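Local coordinates for response regulator receiver protein (Paraburkholderia phymatum, PDB 5TE9) that probably acts as a phosphorylation-dependent switch in two-component signalling, with a CheY-like receiver domain that accepts a phosphoryl group on an aspartate, at residues 29-32 with 33-36. Residues are numbered along the deposited sequence; the frame is centred on the assembly and turned at random.
Sequences DVMI and TREA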
loop_
_atom_site.group_PDB
_atom_site.type_symbol
_atom_site.label_atom_id
_atom_site.label_comp_id
_atom_site.label_asym_id
_atom_site.label_seq_id
_atom_site.Cartn_x
_atom_site.Cartn_y
_atom_site.Cartn_z
ATOM N N ASP A 29 0.056 10.901 -18.611
ATOM C CA ASP A 29 0.531 10.795 -17.235
ATOM C C ASP A 29 -0.622 10.621 -16.255
ATOM O O ASP A 29 -0.486 9.890 -15.263
ATOM C CB ASP A 29 1.380 12.012 -16.872
ATOM C CG ASP A 29 2.728 11.999 -17.565
ATOM O OD1 ASP A 29 3.316 10.904 -17.689
ATOM O OD2 ASP A 29 3.195 13.074 -17.991
ATOM N N VAL A 30 -1.769 11.266 -16.515
ATOM C CA VAL A 30 -2.951 10.994 -15.694
ATOM C C VAL A 30 -3.363 9.534 -15.832
ATOM O O VAL A 30 -3.780 8.889 -14.859
ATOM C CB VAL A 30 -4.106 11.941 -16.065
ATOM C CG1 VAL A 30 -5.432 11.387 -15.565
ATOM C CG2 VAL A 30 -3.865 13.321 -15.487
ATOM N N MET A 31 -3.234 8.987 -17.044
ATOM C CA MET A 31 -3.597 7.597 -17.287
ATOM C C MET A 31 -2.733 6.649 -16.458
ATOM O O MET A 31 -3.240 5.685 -15.881
ATOM C CB MET A 31 -3.477 7.290 -18.781
ATOM C CG MET A 31 -4.645 6.500 -19.345
ATOM S SD MET A 31 -6.193 6.910 -18.519
ATOM C CE MET A 31 -6.813 5.261 -18.171
ATOM N N ILE A 32 -1.431 6.930 -16.369
ATOM C CA ILE A 32 -0.509 6.094 -15.603
ATOM C C ILE A 32 -0.914 6.028 -14.134
ATOM O O ILE A 32 -0.895 4.957 -13.513
ATOM C CB ILE A 32 0.928 6.616 -15.773
ATOM C CG1 ILE A 32 1.413 6.331 -17.195
ATOM C CG2 ILE A 32 1.858 6.028 -14.710
ATOM C CD1 ILE A 32 2.566 7.196 -17.623
ATOM N N THR A 33 -1.306 7.162 -13.560
ATOM C CA THR A 33 -1.690 7.168 -12.159
ATOM C C THR A 33 -3.024 6.459 -11.948
ATOM O O THR A 33 -3.179 5.701 -10.985
ATOM C CB THR A 33 -1.732 8.602 -11.649
ATOM O OG1 THR A 33 -0.452 9.221 -11.873
ATOM C CG2 THR A 33 -2.047 8.620 -10.180
ATOM N N ARG A 34 -3.989 6.674 -12.847
ATOM C CA ARG A 34 -5.293 6.021 -12.724
ATOM C C ARG A 34 -5.149 4.509 -12.730
ATOM O O ARG A 34 -5.718 3.812 -11.881
ATOM C CB ARG A 34 -6.219 6.468 -13.858
ATOM C CG ARG A 34 -7.100 7.652 -13.497
ATOM C CD ARG A 34 -7.875 8.197 -14.694
ATOM N NE ARG A 34 -8.662 9.368 -14.314
ATOM C CZ ARG A 34 -9.186 10.237 -15.174
ATOM N NH1 ARG A 34 -9.007 10.072 -16.480
ATOM N NH2 ARG A 34 -9.887 11.274 -14.731
ATOM N N GLU A 35 -4.384 3.989 -13.689
ATOM C CA GLU A 35 -4.195 2.552 -13.799
ATOM C C GLU A 35 -3.393 2.005 -12.633
ATOM O O GLU A 35 -3.646 0.877 -12.199
ATOM C CB GLU A 35 -3.521 2.221 -15.128
ATOM C CG GLU A 35 -4.424 2.466 -16.311
ATOM C CD GLU A 35 -3.672 2.526 -17.627
ATOM O OE1 GLU A 35 -2.598 1.882 -17.743
ATOM O OE2 GLU A 35 -4.157 3.237 -18.536
ATOM N N ALA A 36 -2.431 2.778 -12.114
ATOM C CA ALA A 36 -1.672 2.346 -10.940
ATOM C C ALA A 36 -2.587 2.169 -9.735
ATOM O O ALA A 36 -2.566 1.122 -9.080
ATOM C CB ALA A 36 -0.561 3.349 -10.627
#
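Helix 27-39, the first helix of the CheY-like receiver fold, brings Val30 and Arg34 together one turn apart, within the beta-alpha-beta unit that links strands 19-23 and 46-49. Their side chains run alongside each other and point the same way. Val30 CG1 lies over one face of the Arg34 guanidinium, offset toward its rim, with CG1 to Arg34 CZ at 3.9 Å. CG1 stands anti to the backbone N of Val30 (chi1 162°), and the arginine chain is extended from CG to NE, which lays its flat end against that methyl. Both side chains also rest on Val48 of strand 46-49. The backbone is held by i to i+4 bonds: Arg34 N to Val30 O is 3.0 Å, and Glu35 N to Met31 O is also 3.0 Å, with an N-H...O angle of 170°. Ala36 N bonds to Ile32 O in the same way. Thr33 N to Asp29 O is weak at 3.3 Å. The Thr33 hydroxyl finds its partner off the helix, in a hydrogen bond with Val131 O. On the more exposed side, Met31 and Glu35 cross at a slant. The methionine chain bends at chi2 (33°) and chi3, and both its CG and its CE lie 3.4 Å from Glu35 OE2.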